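Local structure of diguanylate cyclase (Pseudomonas aeruginosa, 5M3C) at residues 245-250 against 281-286; 316-321 against 326-331. The protein is a two-domain bacterial protein that joins a GGDEF domain to an EAL domain, with guanosine-5'-triphosphate bound in the first and calcium ions in both. All coordinates share one frame; numbering follows the deposited sequence.

How the interactions relate
Both interactions belong to the EAL domain and involve consecutive helices around the outside of its barrel and the strands beneath, their centres about 14 Å apart. Interaction 1 pairs two neighbouring outer helices, 238-259 and 280-291, and is partly buried: one leucine pair sits inside, while a long salt bridge lies toward the surface. Interaction 2 sets the next helix, 312-324, against the strand that follows it, is fully buried where the segments touch, and is purely apolar across the interface, with a calcium ligand at the far end of the strand. The two meet directly, because I281 and L284 of helix 280-291 rest on G320 and L321 of helix 312-324.

Interaction 1: residues 245-250 against 281-286; sequences VLEHAC and IERLEQ
L246 and L284 supply the apolar half of this helix-helix contact, touching tip to tip through their CD2 methyl groups. L246 CD2 lies 4.4 Å from L284 CD2, and the backbones are also nearest here, L246 CA being 8.0 Å from L284 CA. L246 leaves its backbone toward the opposite helix, whereas L284 leaves at an angle and reaches across with its branched end. On the barrel side both leucines rest on L300 of strand 298-303, and L246 also meets L287, one turn further on.

The fold is the TIM-like (beta/alpha)8 barrel of EAL domains, here with an antiparallel first strand (192-200 beside 206-217). Helix 238-259 lies in the connection from strand 206-217 to strand 266-269, after the shorter helix 225-234, and helix 280-291 leads on to strand 298-303. The two are therefore the outer helices of consecutive beta-alpha-beta crossovers, packed side by side over parallel strands. The L246 side chain lies about 12 Å from the calcium ion held near the C-terminal ends of the central parallel strands.

The polar half lies further out, where E247 and R283 are partly exposed. Their salt bridge is long, with E247 OE2 3.8 Å from R283 NH1; the carboxylate and guanidinium planes are turned 63° apart, and OE2 stands oblique to the guanidinium. E247 is fully extended, with CG anti to the backbone N (chi1 -175°). R283 bends at chi2 (55°) and chi3, folding its guanidinium round toward helix 238-259. Its NH1 also forms a salt bridge with D243, one turn before E247 and the stronger partner.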
loop_
_atom_site.group_PDB
_atom_site.type_symbol
_atom_site.label_atom_id
_atom_site.label_comp_id
_atom_site.label_asym_id
_atom_site.label_seq_id
_atom_site.Cartn_x
_atom_site.Cartn_y
_atom_site.Cartn_z
ATOM N N VAL B 245 25.098 13.813 0.583
ATOM C CA VAL B 245 24.487 14.378 -0.612
ATOM C C VAL B 245 23.962 15.788 -0.346
ATOM O O VAL B 245 24.233 16.713 -1.117
ATOM C CB VAL B 245 23.340 13.492 -1.135
ATOM C CG1 VAL B 245 22.551 14.212 -2.220
ATOM C CG2 VAL B 245 23.891 12.179 -1.664
ATOM N N LEU B 246 23.219 15.954 0.744
ATOM C CA LEU B 246 22.647 17.256 1.072
ATOM C C LEU B 246 23.726 18.328 1.242
ATOM O O LEU B 246 23.684 19.373 0.585
ATOM C CB LEU B 246 21.790 17.166 2.335
ATOM C CG LEU B 246 20.382 16.605 2.126
ATOM C CD1 LEU B 246 19.705 16.353 3.464
ATOM C CD2 LEU B 246 19.547 17.547 1.271
ATOM N N GLU B 247 24.690 18.065 2.118
ATOM C CA GLU B 247 25.741 19.035 2.415
ATOM C C GLU B 247 26.464 19.480 1.149
ATOM O O GLU B 247 26.654 20.677 0.911
ATOM C CB GLU B 247 26.749 18.441 3.400
ATOM C CG GLU B 247 27.817 19.423 3.859
ATOM C CD GLU B 247 28.745 18.841 4.911
ATOM O OE1 GLU B 247 29.524 19.613 5.509
ATOM O OE2 GLU B 247 28.697 17.613 5.138
ATOM N N HIS B 248 26.864 18.509 0.337
ATOM C CA HIS B 248 27.593 18.797 -0.892
ATOM C C HIS B 248 26.702 19.487 -1.917
ATOM O O HIS B 248 27.165 20.345 -2.671
ATOM C CB HIS B 248 28.178 17.513 -1.473
ATOM C CG HIS B 248 29.368 17.005 -0.722
ATOM N ND1 HIS B 248 30.660 17.197 -1.161
ATOM C CD2 HIS B 248 29.464 16.329 0.446
ATOM C CE1 HIS B 248 31.501 16.654 -0.301
ATOM N NE2 HIS B 248 30.801 16.120 0.684
ATOM N N ALA B 249 25.426 19.112 -1.940
ATOM C CA ALA B 249 24.463 19.751 -2.828
ATOM C C ALA B 249 24.327 21.219 -2.460
ATOM O O ALA B 249 24.264 22.084 -3.333
ATOM C CB ALA B 249 23.114 19.061 -2.743
ATOM N N CYS B 250 24.282 21.491 -1.158
ATOM C CA CYS B 250 24.207 22.861 -0.667
ATOM C C CYS B 250 25.489 23.613 -1.002
ATOM O O CYS B 250 25.464 24.606 -1.731
ATOM C CB CYS B 250 23.962 22.879 0.843
ATOM S SG CYS B 250 22.332 22.265 1.327
ATOM N N ILE B 281 15.344 18.500 10.084
ATOM C CA ILE B 281 15.087 19.930 9.922
ATOM C C ILE B 281 16.176 20.768 10.588
ATOM O O ILE B 281 16.643 21.756 10.018
ATOM C CB ILE B 281 13.723 20.345 10.505
ATOM C CG1 ILE B 281 12.606 19.468 9.935
ATOM C CG2 ILE B 281 13.453 21.814 10.209
ATOM C CD1 ILE B 281 11.217 19.863 10.388
ATOM N N GLU B 282 16.574 20.375 11.794
ATOM C CA GLU B 282 17.607 21.099 12.528
ATOM C C GLU B 282 18.902 21.081 11.732
ATOM O O GLU B 282 19.567 22.104 11.570
ATOM C CB GLU B 282 17.839 20.471 13.907
ATOM C CG GLU B 282 16.893 20.959 14.998
ATOM C CD GLU B 282 15.455 20.515 14.797
ATOM O OE1 GLU B 282 14.612 20.846 15.658
ATOM O OE2 GLU B 282 15.160 19.838 13.789
ATOM N N ARG B 283 19.243 19.899 11.233
ATOM C CA ARG B 283 20.454 19.700 10.453
ATOM C C ARG B 283 20.396 20.421 9.112
ATOM O O ARG B 283 21.370 21.034 8.685
ATOM C CB ARG B 283 20.672 18.207 10.216
ATOM C CG ARG B 283 21.585 17.893 9.045
ATOM C CD ARG B 283 22.928 18.586 9.176
ATOM N NE ARG B 283 23.995 17.769 8.614
ATOM C CZ ARG B 283 25.263 18.150 8.512
ATOM N NH1 ARG B 283 26.155 17.323 7.985
ATOM N NH2 ARG B 283 25.642 19.351 8.930
ATOM N N LEU B 284 19.258 20.329 8.438
ATOM C CA LEU B 284 19.101 20.970 7.142
ATOM C C LEU B 284 19.342 22.467 7.243
ATOM O O LEU B 284 20.066 23.048 6.439
ATOM C CB LEU B 284 17.707 20.709 6.575
ATOM C CG LEU B 284 17.703 19.908 5.277
ATOM C CD1 LEU B 284 16.280 19.600 4.841
ATOM C CD2 LEU B 284 18.443 20.678 4.194
ATOM N N GLU B 285 18.780 23.080 8.267
ATOM C CA GLU B 285 18.896 24.513 8.446
ATOM C C GLU B 285 20.343 24.857 8.592
ATOM O O GLU B 285 20.854 25.705 7.903
ATOM C CB GLU B 285 18.172 24.872 9.736
ATOM C CG GLU B 285 17.951 26.341 10.020
ATOM C CD GLU B 285 17.062 26.568 11.227
ATOM O OE1 GLU B 285 17.230 27.580 11.913
ATOM O OE2 GLU B 285 16.194 25.736 11.502
ATOM N N GLN B 286 21.093 24.105 9.377
ATOM C CA GLN B 286 22.497 24.440 9.511
ATOM C C GLN B 286 23.198 24.341 8.214
ATOM O O GLN B 286 24.003 25.179 7.887
ATOM C CB GLN B 286 23.199 23.493 10.433
ATOM C CG GLN B 286 22.452 23.278 11.713
ATOM C CD GLN B 286 23.357 22.798 12.811
ATOM O OE1 GLN B 286 24.392 22.175 12.549
ATOM N NE2 GLN B 286 22.982 23.089 14.050
#

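Interaction 2: residues 316-321 against 326-331; sequences AVLHGL and VQLAID. With CA (calcium ion), chain H.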
loop_
_atom_site.group_PDB
_atom_site.type_symbol
_atom_site.label_atom_id
_atom_site.label_comp_id
_atom_site.label_asym_id
_atom_site.label_seq_id
_atom_site.Cartn_x
_atom_site.Cartn_y
_atom_site.Cartn_z
ATOM N N ALA B 316 3.664 15.930 9.074
ATOM C CA ALA B 316 4.066 16.999 9.986
ATOM C C ALA B 316 5.475 17.503 9.660
ATOM O O ALA B 316 5.772 18.690 9.811
ATOM C CB ALA B 316 3.997 16.513 11.427
ATOM N N VAL B 317 6.335 16.593 9.217
ATOM C CA VAL B 317 7.693 16.950 8.822
ATOM C C VAL B 317 7.672 17.772 7.537
ATOM O O VAL B 317 8.346 18.797 7.439
ATOM C CB VAL B 317 8.566 15.699 8.606
ATOM C CG1 VAL B 317 9.927 16.082 8.042
ATOM C CG2 VAL B 317 8.726 14.933 9.910
ATOM N N LEU B 318 6.893 17.319 6.560
ATOM C CA LEU B 318 6.779 18.016 5.282
ATOM C C LEU B 318 6.386 19.474 5.481
ATOM O O LEU B 318 6.824 20.347 4.731
ATOM C CB LEU B 318 5.766 17.317 4.374
ATOM C CG LEU B 318 6.230 15.982 3.788
ATOM C CD1 LEU B 318 5.080 15.282 3.086
ATOM C CD2 LEU B 318 7.395 16.183 2.829
ATOM N N HIS B 319 5.557 19.735 6.489
ATOM C CA HIS B 319 5.229 21.107 6.861
ATOM C C HIS B 319 6.472 21.802 7.404
ATOM O O HIS B 319 6.825 22.894 6.964
ATOM C CB HIS B 319 4.115 21.144 7.906
ATOM C CG HIS B 319 2.763 20.810 7.360
ATOM N ND1 HIS B 319 2.122 21.598 6.429
ATOM C CD2 HIS B 319 1.926 19.779 7.621
ATOM C CE1 HIS B 319 0.951 21.063 6.134
ATOM N NE2 HIS B 319 0.807 19.958 6.846
ATOM N N GLY B 320 7.133 21.151 8.357
ATOM C CA GLY B 320 8.364 21.674 8.945
ATOM C C GLY B 320 9.388 22.073 7.899
ATOM O O GLY B 320 10.080 23.081 8.046
ATOM N N LEU B 321 9.485 21.280 6.837
ATOM C CA LEU B 321 10.413 21.569 5.753
ATOM C C LEU B 321 9.983 22.822 5.000
ATOM O O LEU B 321 10.823 23.606 4.561
ATOM C CB LEU B 321 10.513 20.379 4.795
ATOM C CG LEU B 321 11.188 19.124 5.357
ATOM C CD1 LEU B 321 11.147 17.987 4.349
ATOM C CD2 LEU B 321 12.622 19.423 5.764
ATOM N N VAL B 326 12.277 25.690 2.077
ATOM C CA VAL B 326 12.746 24.836 0.991
ATOM C C VAL B 326 11.559 24.335 0.187
ATOM O O VAL B 326 10.448 24.231 0.705
ATOM C CB VAL B 326 13.545 23.619 1.501
ATOM C CG1 VAL B 326 14.622 24.055 2.485
ATOM C CG2 VAL B 326 12.619 22.593 2.136
ATOM N N GLN B 327 11.798 24.022 -1.081
ATOM C CA GLN B 327 10.726 23.553 -1.950
ATOM C C GLN B 327 10.565 22.041 -1.848
ATOM O O GLN B 327 11.522 21.322 -1.550
ATOM C CB GLN B 327 10.990 23.970 -3.399
ATOM C CG GLN B 327 11.036 25.477 -3.594
ATOM C CD GLN B 327 10.952 25.880 -5.051
ATOM O OE1 GLN B 327 11.437 25.171 -5.933
ATOM N NE2 GLN B 327 10.336 27.026 -5.312
ATOM N N LEU B 328 9.345 21.569 -2.087
ATOM C CA LEU B 328 9.053 20.141 -2.068
ATOM C C LEU B 328 8.491 19.688 -3.403
ATOM O O LEU B 328 7.678 20.382 -4.017
ATOM C CB LEU B 328 8.061 19.817 -0.955
ATOM C CG LEU B 328 8.566 20.064 0.464
ATOM C CD1 LEU B 328 7.488 19.685 1.467
ATOM C CD2 LEU B 328 9.848 19.289 0.733
ATOM N N ALA B 329 8.927 18.513 -3.845
ATOM C CA ALA B 329 8.509 17.976 -5.131
ATOM C C ALA B 329 8.194 16.492 -5.032
ATOM O O ALA B 329 8.867 15.746 -4.321
ATOM C CB ALA B 329 9.593 18.207 -6.174
ATOM N N ILE B 330 7.163 16.074 -5.752
ATOM C CA ILE B 330 6.821 14.670 -5.845
ATOM C C ILE B 330 7.458 14.095 -7.112
ATOM O O ILE B 330 7.218 14.575 -8.227
ATOM C CB ILE B 330 5.293 14.462 -5.834
ATOM C CG1 ILE B 330 4.948 12.985 -5.658
ATOM C CG2 ILE B 330 4.660 15.005 -7.101
ATOM C CD1 ILE B 330 5.098 12.505 -4.234
ATOM N N ASP B 331 8.283 13.072 -6.920
ATOM C CA ASP B 331 9.077 12.490 -7.993
ATOM C C ASP B 331 8.421 11.213 -8.506
ATOM O O ASP B 331 7.677 10.555 -7.777
ATOM C CB ASP B 331 10.484 12.179 -7.478
ATOM C CG ASP B 331 11.530 12.174 -8.579
ATOM O OD1 ASP B 331 11.181 12.412 -9.755
ATOM O OD2 ASP B 331 12.714 11.937 -8.260
HETATM CA CA CA H . 14.696 13.030 -9.069
#
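The backbones of helix segment 316-321 and segment 326-331 come closer toward the connecting turn, from 8.0 Å between L318 CA and L328 CA to 6.2 Å between L321 CA and V326 CA. L328 points at the helix and divides its two methyl groups between L318 and L321, about one helical turn apart. Its CD1 lies 3.8 Å from L318 CD2, while its CD2 is 4.1 Å from L321 CD1 and the two side chains cross at about a right angle. Just before the strand, V326 also points toward the helix and lays CG2 4.1 Å from L321 CB. These methyls also lie against backbone carbonyl oxygens of the helix, V326 CG2 3.2 Å from L321 O and L328 CD1 3.4 Å from L318 O. No hydrogen bond joins the segments.

At the other end D331 OD2 binds the calcium ion at 2.4 Å, and E210, N269 and E301 complete the protein ligands. The arrangement is the closing half of a beta-alpha-beta crossover: helix 312-324 packs outside strands 298-303 and 327-333, with L321 also on L300 and L318 on I302, and strand 327-333 runs between parallel neighbours 298-303 and 350-353.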